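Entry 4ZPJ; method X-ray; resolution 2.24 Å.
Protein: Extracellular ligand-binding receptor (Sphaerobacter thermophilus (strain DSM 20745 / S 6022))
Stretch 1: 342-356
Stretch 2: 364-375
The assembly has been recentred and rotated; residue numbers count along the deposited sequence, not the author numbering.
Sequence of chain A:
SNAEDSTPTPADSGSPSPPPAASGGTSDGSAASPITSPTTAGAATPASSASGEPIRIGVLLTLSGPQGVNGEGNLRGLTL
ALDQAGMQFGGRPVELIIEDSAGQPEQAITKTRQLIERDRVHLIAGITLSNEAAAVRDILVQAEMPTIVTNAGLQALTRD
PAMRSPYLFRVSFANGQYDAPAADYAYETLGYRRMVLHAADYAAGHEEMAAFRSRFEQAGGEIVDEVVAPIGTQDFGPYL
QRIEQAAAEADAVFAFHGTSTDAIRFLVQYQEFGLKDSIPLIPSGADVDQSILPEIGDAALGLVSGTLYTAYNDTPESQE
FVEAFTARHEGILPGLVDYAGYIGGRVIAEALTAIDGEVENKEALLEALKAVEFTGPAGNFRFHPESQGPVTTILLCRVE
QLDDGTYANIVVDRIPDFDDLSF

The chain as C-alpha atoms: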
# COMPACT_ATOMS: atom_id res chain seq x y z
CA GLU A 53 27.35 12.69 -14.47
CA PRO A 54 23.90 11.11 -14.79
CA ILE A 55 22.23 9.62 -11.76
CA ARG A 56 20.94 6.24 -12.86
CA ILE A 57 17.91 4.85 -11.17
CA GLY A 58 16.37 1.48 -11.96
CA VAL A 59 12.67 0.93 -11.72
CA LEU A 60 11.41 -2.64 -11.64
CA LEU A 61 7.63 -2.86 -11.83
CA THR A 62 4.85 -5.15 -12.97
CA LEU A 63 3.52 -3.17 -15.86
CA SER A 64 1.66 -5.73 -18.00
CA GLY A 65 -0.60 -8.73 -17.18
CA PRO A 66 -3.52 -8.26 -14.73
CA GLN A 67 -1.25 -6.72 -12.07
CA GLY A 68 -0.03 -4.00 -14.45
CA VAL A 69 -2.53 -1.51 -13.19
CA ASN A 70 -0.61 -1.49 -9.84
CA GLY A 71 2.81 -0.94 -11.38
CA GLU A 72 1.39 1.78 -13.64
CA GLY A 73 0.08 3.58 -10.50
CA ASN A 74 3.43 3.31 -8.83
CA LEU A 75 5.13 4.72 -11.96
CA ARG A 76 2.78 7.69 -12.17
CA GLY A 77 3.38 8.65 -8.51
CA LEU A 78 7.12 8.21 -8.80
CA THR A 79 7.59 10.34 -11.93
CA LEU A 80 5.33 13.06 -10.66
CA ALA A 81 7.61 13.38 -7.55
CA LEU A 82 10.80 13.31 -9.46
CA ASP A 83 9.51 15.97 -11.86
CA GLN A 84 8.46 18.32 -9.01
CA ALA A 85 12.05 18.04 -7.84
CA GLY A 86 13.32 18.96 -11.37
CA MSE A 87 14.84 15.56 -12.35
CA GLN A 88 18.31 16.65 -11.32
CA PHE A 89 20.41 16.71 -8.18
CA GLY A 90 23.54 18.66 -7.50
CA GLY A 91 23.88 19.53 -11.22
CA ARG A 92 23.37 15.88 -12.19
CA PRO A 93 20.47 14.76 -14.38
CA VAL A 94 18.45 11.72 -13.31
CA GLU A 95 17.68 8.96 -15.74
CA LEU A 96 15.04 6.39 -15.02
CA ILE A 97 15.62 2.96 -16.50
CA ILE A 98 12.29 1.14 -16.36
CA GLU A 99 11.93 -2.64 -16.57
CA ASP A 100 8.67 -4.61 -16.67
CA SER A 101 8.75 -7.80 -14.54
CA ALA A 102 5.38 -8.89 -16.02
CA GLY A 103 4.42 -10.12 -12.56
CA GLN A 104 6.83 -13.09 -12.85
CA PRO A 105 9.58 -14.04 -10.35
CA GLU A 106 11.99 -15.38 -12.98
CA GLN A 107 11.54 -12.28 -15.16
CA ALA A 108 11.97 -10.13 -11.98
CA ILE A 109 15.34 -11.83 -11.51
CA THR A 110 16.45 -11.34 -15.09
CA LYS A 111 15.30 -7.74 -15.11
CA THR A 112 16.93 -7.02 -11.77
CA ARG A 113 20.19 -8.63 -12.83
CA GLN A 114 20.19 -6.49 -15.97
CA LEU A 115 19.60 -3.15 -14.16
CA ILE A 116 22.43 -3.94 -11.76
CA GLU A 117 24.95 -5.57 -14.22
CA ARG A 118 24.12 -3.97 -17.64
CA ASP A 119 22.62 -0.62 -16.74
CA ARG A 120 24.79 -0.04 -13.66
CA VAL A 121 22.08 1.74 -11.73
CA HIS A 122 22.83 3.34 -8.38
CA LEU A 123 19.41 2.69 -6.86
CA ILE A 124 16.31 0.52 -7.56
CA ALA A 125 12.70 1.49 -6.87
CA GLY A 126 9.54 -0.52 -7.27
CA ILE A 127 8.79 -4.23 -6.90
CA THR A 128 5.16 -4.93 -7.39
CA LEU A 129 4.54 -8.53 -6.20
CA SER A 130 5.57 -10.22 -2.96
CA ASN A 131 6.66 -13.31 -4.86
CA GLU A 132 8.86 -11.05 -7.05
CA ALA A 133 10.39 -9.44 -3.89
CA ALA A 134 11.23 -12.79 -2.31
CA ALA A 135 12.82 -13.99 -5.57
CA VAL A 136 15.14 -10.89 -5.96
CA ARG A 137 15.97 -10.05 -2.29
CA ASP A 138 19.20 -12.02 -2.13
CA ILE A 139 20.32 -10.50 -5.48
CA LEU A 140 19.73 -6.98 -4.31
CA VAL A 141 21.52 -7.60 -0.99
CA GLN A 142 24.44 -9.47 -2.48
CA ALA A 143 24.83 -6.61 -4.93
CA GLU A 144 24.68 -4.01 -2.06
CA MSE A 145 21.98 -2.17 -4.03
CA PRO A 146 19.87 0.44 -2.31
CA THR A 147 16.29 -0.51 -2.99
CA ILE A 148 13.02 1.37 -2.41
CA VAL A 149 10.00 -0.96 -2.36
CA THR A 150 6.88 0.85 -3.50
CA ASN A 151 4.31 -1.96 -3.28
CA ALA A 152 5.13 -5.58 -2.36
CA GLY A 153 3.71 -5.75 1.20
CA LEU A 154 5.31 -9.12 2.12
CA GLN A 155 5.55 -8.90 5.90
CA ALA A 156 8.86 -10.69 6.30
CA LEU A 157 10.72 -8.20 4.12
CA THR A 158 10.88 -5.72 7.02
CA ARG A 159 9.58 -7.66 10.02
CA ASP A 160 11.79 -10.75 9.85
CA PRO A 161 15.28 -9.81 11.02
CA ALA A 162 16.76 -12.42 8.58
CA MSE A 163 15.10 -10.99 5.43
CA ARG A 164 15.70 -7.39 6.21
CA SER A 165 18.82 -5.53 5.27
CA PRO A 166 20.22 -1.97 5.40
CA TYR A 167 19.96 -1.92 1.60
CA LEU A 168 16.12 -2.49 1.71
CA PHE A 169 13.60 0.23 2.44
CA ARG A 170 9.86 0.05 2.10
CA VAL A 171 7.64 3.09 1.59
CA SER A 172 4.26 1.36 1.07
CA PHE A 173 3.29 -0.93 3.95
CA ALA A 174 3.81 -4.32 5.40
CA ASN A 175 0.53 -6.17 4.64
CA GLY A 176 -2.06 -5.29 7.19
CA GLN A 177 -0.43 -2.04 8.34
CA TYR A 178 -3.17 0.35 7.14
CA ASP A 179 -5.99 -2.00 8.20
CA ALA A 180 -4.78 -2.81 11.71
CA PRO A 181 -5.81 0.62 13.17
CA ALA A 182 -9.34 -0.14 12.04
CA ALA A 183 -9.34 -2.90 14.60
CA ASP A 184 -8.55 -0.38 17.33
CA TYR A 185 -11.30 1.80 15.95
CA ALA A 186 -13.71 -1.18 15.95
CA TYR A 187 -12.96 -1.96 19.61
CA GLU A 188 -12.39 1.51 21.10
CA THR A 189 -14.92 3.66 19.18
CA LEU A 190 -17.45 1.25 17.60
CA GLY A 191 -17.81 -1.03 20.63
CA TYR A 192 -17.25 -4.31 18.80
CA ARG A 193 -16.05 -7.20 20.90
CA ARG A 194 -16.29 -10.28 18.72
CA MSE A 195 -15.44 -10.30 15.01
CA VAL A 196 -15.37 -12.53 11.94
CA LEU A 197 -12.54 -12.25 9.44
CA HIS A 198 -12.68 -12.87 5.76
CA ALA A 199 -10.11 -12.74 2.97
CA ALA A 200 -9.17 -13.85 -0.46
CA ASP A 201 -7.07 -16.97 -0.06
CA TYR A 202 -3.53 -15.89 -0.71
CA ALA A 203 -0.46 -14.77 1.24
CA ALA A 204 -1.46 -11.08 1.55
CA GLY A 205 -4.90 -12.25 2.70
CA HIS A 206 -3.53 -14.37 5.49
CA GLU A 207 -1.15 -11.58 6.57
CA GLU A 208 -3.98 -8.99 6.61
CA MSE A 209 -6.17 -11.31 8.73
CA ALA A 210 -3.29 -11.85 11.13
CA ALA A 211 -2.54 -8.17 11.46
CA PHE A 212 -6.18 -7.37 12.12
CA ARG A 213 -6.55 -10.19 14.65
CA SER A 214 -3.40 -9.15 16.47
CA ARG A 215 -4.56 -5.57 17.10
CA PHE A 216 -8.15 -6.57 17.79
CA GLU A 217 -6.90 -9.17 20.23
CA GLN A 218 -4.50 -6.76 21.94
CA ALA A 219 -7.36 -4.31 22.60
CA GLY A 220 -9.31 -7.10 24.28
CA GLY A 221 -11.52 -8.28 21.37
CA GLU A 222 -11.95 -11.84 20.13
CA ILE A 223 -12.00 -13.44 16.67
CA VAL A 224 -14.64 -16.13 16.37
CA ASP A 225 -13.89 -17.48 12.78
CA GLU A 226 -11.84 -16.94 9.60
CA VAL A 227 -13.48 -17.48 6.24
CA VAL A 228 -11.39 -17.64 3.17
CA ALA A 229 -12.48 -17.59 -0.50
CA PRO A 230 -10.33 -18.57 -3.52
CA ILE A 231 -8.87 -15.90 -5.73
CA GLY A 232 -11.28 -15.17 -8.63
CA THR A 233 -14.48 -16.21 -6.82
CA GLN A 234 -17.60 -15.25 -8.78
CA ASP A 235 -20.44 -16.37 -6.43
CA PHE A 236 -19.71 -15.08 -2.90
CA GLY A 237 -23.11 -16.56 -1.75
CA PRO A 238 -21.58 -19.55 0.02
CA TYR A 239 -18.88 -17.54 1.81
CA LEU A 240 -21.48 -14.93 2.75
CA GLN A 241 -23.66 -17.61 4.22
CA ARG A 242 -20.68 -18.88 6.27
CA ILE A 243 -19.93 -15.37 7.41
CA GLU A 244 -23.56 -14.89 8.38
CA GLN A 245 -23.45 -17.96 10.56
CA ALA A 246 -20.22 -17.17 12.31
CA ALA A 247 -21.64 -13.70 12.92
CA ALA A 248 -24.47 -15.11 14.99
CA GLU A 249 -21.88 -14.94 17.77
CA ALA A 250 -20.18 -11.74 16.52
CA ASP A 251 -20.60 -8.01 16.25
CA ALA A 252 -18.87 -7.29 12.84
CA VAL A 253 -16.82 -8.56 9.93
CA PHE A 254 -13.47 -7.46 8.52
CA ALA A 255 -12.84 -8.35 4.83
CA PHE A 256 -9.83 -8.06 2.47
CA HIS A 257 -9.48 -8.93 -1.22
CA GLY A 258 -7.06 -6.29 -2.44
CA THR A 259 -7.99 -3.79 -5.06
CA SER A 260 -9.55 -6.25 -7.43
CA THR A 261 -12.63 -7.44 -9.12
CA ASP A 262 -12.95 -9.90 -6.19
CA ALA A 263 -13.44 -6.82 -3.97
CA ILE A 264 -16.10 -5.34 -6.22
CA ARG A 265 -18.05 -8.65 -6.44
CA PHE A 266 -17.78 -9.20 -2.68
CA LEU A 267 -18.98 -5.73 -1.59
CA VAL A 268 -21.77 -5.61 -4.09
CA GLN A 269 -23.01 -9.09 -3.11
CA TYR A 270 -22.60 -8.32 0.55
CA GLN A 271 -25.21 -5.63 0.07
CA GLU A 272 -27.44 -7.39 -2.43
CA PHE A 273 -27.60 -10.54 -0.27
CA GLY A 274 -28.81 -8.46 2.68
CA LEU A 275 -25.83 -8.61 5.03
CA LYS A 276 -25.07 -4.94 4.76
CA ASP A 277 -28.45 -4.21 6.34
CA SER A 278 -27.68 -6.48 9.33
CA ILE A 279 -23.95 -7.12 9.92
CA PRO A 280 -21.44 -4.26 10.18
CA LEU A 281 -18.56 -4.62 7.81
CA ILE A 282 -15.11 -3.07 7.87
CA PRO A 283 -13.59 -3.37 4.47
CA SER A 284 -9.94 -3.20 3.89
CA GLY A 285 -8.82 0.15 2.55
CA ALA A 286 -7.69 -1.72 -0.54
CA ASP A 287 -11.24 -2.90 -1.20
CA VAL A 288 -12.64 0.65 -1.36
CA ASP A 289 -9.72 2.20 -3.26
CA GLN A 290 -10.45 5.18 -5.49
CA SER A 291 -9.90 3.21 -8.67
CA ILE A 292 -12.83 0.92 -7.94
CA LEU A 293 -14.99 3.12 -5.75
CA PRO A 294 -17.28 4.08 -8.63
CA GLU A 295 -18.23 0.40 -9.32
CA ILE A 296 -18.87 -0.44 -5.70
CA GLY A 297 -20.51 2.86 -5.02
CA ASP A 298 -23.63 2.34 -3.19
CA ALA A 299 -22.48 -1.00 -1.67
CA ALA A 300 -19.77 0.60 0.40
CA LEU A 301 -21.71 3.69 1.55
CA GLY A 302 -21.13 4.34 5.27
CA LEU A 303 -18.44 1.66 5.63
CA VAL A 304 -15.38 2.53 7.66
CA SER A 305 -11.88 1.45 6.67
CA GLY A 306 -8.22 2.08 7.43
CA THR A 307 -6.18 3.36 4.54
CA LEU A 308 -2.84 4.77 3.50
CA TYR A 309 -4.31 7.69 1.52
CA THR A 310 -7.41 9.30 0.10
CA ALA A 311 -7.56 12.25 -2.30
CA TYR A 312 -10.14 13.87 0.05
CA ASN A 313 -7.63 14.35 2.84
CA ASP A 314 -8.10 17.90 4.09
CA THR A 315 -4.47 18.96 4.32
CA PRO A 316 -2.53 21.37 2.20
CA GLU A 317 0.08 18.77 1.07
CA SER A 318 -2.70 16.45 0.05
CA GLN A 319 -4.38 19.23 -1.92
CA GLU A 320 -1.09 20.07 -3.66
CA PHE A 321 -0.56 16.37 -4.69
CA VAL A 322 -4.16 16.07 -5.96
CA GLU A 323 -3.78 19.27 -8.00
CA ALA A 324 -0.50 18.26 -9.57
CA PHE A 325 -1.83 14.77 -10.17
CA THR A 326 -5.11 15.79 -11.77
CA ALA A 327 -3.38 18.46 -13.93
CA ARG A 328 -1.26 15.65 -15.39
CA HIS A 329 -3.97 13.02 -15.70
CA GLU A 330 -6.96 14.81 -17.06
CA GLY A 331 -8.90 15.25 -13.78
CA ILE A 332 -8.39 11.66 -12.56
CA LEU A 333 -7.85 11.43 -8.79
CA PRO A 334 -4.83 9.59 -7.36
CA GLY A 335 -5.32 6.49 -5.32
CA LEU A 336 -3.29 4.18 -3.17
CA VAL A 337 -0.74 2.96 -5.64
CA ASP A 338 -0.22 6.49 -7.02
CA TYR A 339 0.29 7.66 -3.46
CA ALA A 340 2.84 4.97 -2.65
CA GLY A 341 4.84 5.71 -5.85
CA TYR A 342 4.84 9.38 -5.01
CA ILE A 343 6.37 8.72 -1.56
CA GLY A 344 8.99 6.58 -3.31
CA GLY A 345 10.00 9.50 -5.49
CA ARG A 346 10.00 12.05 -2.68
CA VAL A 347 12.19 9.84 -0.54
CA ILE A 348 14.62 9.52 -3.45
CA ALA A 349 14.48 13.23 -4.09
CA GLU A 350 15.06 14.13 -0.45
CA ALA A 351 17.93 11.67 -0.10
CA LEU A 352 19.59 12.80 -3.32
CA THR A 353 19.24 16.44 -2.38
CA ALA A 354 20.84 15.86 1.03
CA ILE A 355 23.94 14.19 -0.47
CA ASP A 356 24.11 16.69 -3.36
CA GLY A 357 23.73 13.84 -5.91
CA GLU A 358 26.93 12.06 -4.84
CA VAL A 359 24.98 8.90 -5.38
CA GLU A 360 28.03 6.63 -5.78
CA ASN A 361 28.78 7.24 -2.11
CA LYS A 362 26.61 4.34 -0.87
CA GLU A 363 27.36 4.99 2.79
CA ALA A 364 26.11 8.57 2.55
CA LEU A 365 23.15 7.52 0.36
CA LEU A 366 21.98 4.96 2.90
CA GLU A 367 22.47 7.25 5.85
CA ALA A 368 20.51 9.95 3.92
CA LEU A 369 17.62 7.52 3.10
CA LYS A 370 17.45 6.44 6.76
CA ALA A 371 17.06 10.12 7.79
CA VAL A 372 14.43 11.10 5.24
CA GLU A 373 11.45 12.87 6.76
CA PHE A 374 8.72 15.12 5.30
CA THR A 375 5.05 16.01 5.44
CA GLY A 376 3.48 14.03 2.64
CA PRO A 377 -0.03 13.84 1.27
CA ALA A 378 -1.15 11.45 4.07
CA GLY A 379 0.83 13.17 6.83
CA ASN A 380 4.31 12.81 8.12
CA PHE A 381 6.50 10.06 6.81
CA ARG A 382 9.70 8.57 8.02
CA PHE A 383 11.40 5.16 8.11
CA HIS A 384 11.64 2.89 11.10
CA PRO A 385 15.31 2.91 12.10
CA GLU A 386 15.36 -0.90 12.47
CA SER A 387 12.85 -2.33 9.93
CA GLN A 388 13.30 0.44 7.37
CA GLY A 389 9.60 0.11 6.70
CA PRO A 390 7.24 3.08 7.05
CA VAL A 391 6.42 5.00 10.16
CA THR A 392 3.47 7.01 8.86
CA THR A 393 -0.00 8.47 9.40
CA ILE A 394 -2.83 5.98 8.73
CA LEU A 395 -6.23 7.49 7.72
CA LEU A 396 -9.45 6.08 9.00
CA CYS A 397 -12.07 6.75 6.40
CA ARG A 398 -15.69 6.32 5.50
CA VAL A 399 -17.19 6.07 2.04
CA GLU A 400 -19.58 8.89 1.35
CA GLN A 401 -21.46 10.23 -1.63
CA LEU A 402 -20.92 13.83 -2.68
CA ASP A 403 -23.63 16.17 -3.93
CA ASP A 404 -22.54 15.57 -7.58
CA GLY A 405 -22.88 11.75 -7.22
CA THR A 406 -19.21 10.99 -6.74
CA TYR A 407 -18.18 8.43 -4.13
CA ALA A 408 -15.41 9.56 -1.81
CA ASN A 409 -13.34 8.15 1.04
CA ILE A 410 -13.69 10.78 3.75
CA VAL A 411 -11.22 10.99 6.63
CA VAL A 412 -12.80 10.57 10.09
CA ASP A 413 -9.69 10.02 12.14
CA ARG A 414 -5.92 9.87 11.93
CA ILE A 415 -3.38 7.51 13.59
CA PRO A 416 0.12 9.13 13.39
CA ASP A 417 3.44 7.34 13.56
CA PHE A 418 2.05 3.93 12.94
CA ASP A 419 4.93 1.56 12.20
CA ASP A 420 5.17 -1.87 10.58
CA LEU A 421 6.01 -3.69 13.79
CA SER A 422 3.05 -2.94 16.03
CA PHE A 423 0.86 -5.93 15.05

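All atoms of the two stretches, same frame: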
# COMPACT_ATOMS: atom_id res chain seq x y z
N TYR A 342 4.46 8.03 -5.32
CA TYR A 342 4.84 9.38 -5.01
C TYR A 342 5.80 9.49 -3.79
O TYR A 342 6.82 10.15 -3.83
CB TYR A 342 3.56 10.19 -4.79
CG TYR A 342 3.85 11.61 -4.51
CD1 TYR A 342 4.23 12.48 -5.54
CD2 TYR A 342 3.77 12.11 -3.21
CE1 TYR A 342 4.52 13.81 -5.31
CE2 TYR A 342 4.10 13.43 -2.97
CZ TYR A 342 4.45 14.27 -4.01
OH TYR A 342 4.73 15.58 -3.72
N ILE A 343 5.49 8.77 -2.73
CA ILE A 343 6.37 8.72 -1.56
C ILE A 343 7.72 8.10 -1.94
O ILE A 343 8.78 8.52 -1.45
CB ILE A 343 5.70 7.88 -0.43
CG1 ILE A 343 4.37 8.48 -0.01
CG2 ILE A 343 6.65 7.70 0.76
CD1 ILE A 343 4.46 9.78 0.79
N GLY A 344 7.71 7.08 -2.78
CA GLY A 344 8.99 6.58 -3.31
C GLY A 344 9.86 7.72 -3.89
O GLY A 344 11.07 7.84 -3.63
N GLY A 345 9.26 8.50 -4.76
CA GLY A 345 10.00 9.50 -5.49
C GLY A 345 10.47 10.63 -4.63
O GLY A 345 11.55 11.18 -4.90
N ARG A 346 9.67 10.97 -3.61
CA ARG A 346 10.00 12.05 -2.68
C ARG A 346 11.15 11.62 -1.78
O ARG A 346 12.06 12.38 -1.52
CB ARG A 346 8.83 12.41 -1.75
CG ARG A 346 7.93 13.53 -2.17
CD ARG A 346 8.61 14.88 -2.41
NE ARG A 346 9.08 15.58 -1.23
CZ ARG A 346 8.29 16.20 -0.36
NH1 ARG A 346 6.98 16.21 -0.50
NH2 ARG A 346 8.83 16.83 0.66
N VAL A 347 11.08 10.40 -1.29
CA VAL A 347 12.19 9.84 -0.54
C VAL A 347 13.48 9.96 -1.36
O VAL A 347 14.52 10.39 -0.85
CB VAL A 347 11.92 8.36 -0.24
CG1 VAL A 347 13.20 7.66 0.16
CG2 VAL A 347 10.84 8.21 0.84
N ILE A 348 13.42 9.60 -2.64
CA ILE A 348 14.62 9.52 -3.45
C ILE A 348 15.10 10.91 -3.60
O ILE A 348 16.26 11.19 -3.41
CB ILE A 348 14.33 8.91 -4.82
CG1 ILE A 348 14.17 7.41 -4.65
CG2 ILE A 348 15.45 9.21 -5.77
CD1 ILE A 348 13.54 6.74 -5.82
N ALA A 349 14.17 11.82 -3.89
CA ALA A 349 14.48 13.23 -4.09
C ALA A 349 15.07 13.89 -2.85
O ALA A 349 16.00 14.67 -2.97
CB ALA A 349 13.25 13.99 -4.57
N GLU A 350 14.55 13.56 -1.68
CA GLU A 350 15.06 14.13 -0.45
C GLU A 350 16.43 13.56 -0.15
O GLU A 350 17.33 14.28 0.30
CB GLU A 350 14.13 13.82 0.72
CG GLU A 350 12.76 14.42 0.53
CD GLU A 350 12.62 15.85 1.07
OE1 GLU A 350 13.22 16.17 2.11
OE2 GLU A 350 11.89 16.64 0.46
N ALA A 351 16.62 12.26 -0.41
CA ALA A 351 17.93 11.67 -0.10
C ALA A 351 18.98 12.24 -1.05
O ALA A 351 20.07 12.61 -0.62
CB ALA A 351 17.91 10.16 -0.18
N LEU A 352 18.65 12.32 -2.34
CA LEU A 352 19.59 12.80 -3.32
C LEU A 352 19.95 14.26 -3.12
O LEU A 352 21.09 14.67 -3.38
CB LEU A 352 19.04 12.59 -4.69
CG LEU A 352 19.00 11.13 -5.20
CD1 LEU A 352 18.71 11.14 -6.67
CD2 LEU A 352 20.29 10.40 -5.01
N THR A 353 19.00 15.05 -2.68
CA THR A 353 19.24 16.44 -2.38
C THR A 353 20.23 16.54 -1.24
O THR A 353 21.20 17.29 -1.36
CB THR A 353 17.93 17.16 -2.00
OG1 THR A 353 17.03 17.11 -3.10
CG2 THR A 353 18.18 18.61 -1.61
N ALA A 354 20.00 15.79 -0.17
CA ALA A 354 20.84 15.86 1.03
C ALA A 354 22.30 15.50 0.78
O ALA A 354 23.18 16.08 1.37
CB ALA A 354 20.28 14.95 2.10
N ILE A 355 22.55 14.52 -0.08
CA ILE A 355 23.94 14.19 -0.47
C ILE A 355 24.40 14.85 -1.77
O ILE A 355 25.38 14.40 -2.42
CB ILE A 355 24.15 12.67 -0.63
CG1 ILE A 355 23.38 12.13 -1.84
CG2 ILE A 355 23.75 11.93 0.65
CD1 ILE A 355 23.77 10.72 -2.22
N ASP A 356 23.70 15.90 -2.19
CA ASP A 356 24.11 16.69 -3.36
C ASP A 356 24.39 15.79 -4.60
O ASP A 356 25.28 16.07 -5.40
CB ASP A 356 25.35 17.56 -2.97
CG ASP A 356 25.41 18.92 -3.72
OD1 ASP A 356 24.34 19.48 -4.05
OD2 ASP A 356 26.53 19.44 -3.94
N ALA A 364 26.85 7.33 2.40
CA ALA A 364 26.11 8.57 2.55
C ALA A 364 24.67 8.43 1.99
O ALA A 364 23.76 8.96 2.55
CB ALA A 364 26.84 9.71 1.84
N LEU A 365 24.48 7.71 0.89
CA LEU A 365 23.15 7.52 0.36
C LEU A 365 22.23 6.80 1.37
O LEU A 365 21.07 7.21 1.64
CB LEU A 365 23.23 6.75 -0.93
CG LEU A 365 21.91 6.42 -1.62
CD1 LEU A 365 21.08 7.67 -1.79
CD2 LEU A 365 22.20 5.69 -2.97
N LEU A 366 22.75 5.73 1.93
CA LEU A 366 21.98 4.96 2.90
C LEU A 366 21.68 5.71 4.16
O LEU A 366 20.55 5.56 4.68
CB LEU A 366 22.70 3.71 3.32
CG LEU A 366 22.95 2.65 2.25
CD1 LEU A 366 23.66 1.49 2.94
CD2 LEU A 366 21.67 2.16 1.65
N GLU A 367 22.67 6.46 4.68
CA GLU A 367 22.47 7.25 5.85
C GLU A 367 21.46 8.34 5.50
O GLU A 367 20.61 8.65 6.33
CB GLU A 367 23.78 7.84 6.45
CG GLU A 367 24.93 6.82 6.70
CD GLU A 367 25.81 7.05 7.95
OE1 GLU A 367 25.30 6.81 9.07
OE2 GLU A 367 27.03 7.40 7.82
N ALA A 368 21.51 8.90 4.28
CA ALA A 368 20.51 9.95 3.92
C ALA A 368 19.07 9.34 3.80
O ALA A 368 18.09 9.90 4.34
CB ALA A 368 20.91 10.75 2.68
N LEU A 369 18.94 8.20 3.17
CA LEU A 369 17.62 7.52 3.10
C LEU A 369 17.08 7.23 4.49
O LEU A 369 15.91 7.52 4.75
CB LEU A 369 17.69 6.23 2.33
CG LEU A 369 17.91 6.46 0.86
CD1 LEU A 369 18.55 5.22 0.26
CD2 LEU A 369 16.60 6.79 0.14
N LYS A 370 17.92 6.70 5.39
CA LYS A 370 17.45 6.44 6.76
C LYS A 370 16.86 7.69 7.46
O LYS A 370 15.93 7.57 8.29
CB LYS A 370 18.56 5.87 7.67
CG LYS A 370 18.89 4.43 7.42
CD LYS A 370 19.59 3.76 8.62
CE LYS A 370 18.52 3.15 9.50
NZ LYS A 370 19.02 2.87 10.87
N ALA A 371 17.44 8.85 7.15
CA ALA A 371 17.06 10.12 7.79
C ALA A 371 15.94 10.87 7.06
O ALA A 371 15.51 11.93 7.50
CB ALA A 371 18.30 11.02 7.91
N VAL A 372 15.42 10.35 5.97
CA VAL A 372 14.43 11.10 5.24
C VAL A 372 13.18 11.29 6.09
O VAL A 372 12.66 10.32 6.66
CB VAL A 372 14.07 10.42 3.90
CG1 VAL A 372 12.79 10.98 3.33
CG2 VAL A 372 15.20 10.65 2.92
N GLU A 373 12.67 12.52 6.10
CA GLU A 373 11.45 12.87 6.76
C GLU A 373 10.74 14.07 6.10
O GLU A 373 11.34 15.10 5.87
CB GLU A 373 11.77 13.22 8.23
CG GLU A 373 10.61 12.81 9.14
CD GLU A 373 10.64 13.48 10.51
OE1 GLU A 373 11.75 13.37 11.08
OE2 GLU A 373 9.58 14.07 10.95
N PHE A 374 9.43 13.99 5.88
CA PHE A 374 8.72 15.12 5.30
C PHE A 374 7.25 14.93 5.62
O PHE A 374 6.83 13.84 6.05
CB PHE A 374 8.95 15.19 3.77
CG PHE A 374 8.64 13.90 3.07
CD1 PHE A 374 7.40 13.67 2.56
CD2 PHE A 374 9.62 12.92 2.92
CE1 PHE A 374 7.09 12.49 1.91
CE2 PHE A 374 9.33 11.72 2.29
CZ PHE A 374 8.06 11.50 1.77
N THR A 375 6.50 16.01 5.43
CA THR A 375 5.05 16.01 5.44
C THR A 375 4.59 15.67 4.06
O THR A 375 4.77 16.46 3.16
CB THR A 375 4.47 17.38 5.85
OG1 THR A 375 5.04 17.70 7.08
CG2 THR A 375 2.92 17.28 6.12

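The two stretches meet in an almost wholly apolar contact, in which one helix packs against a second helix and the start of the strand that follows it, with no hydrogen bond between them and a single arginine–phenylalanine interaction adding a polar element. The helix through 342-354 and the helix that enters at A364 run at 127° to one another, their axes approaching to 8.5 Å, and the contact buries 647 Å² in total. The two helices run obliquely, nearer antiparallel than parallel, and the nearest CA pairs are V347 with V372, A351 with A368 and I355 with A364.

The backbones come closest where small residues face each other: the CA atoms of A351 and A368 are 5.1 Å apart, and their CB atoms touch at 4.2 Å. A351 CB also lies 3.6 Å from L369 CD2 and 4.1 Å from V372 CG2, so this methyl group is enclosed by larger neighbours. One turn earlier, V347 CG1 packs against L369 CD2 at 3.5 Å. At the other end, I355, the first residue to leave helical geometry, turns its side chain back onto the second helix: its CG2 lies 3.7 Å from A368 CB and 4.0 Å from A364 CB, while its CD1 reaches L365 CD1 at 4.1 Å.

F374 on the strand contributes the largest buried area. I343 CD1 (3.9 Å from F374 CE1) and V347 CG2 (4.1 Å from F374 CE2) approach the edge of its ring. F374 CG lies over one face of the R346 guanidinium; R346 CB is 4.2 Å from the F374 ring centroid in an off-centre CH–π contact, and R346 CZ is 4.5 Å from it in an off-centre cation–π interaction. The guanidinium is also held within its own helix by a salt bridge, R346 NH2 to E350 OE2 at 3.1 Å.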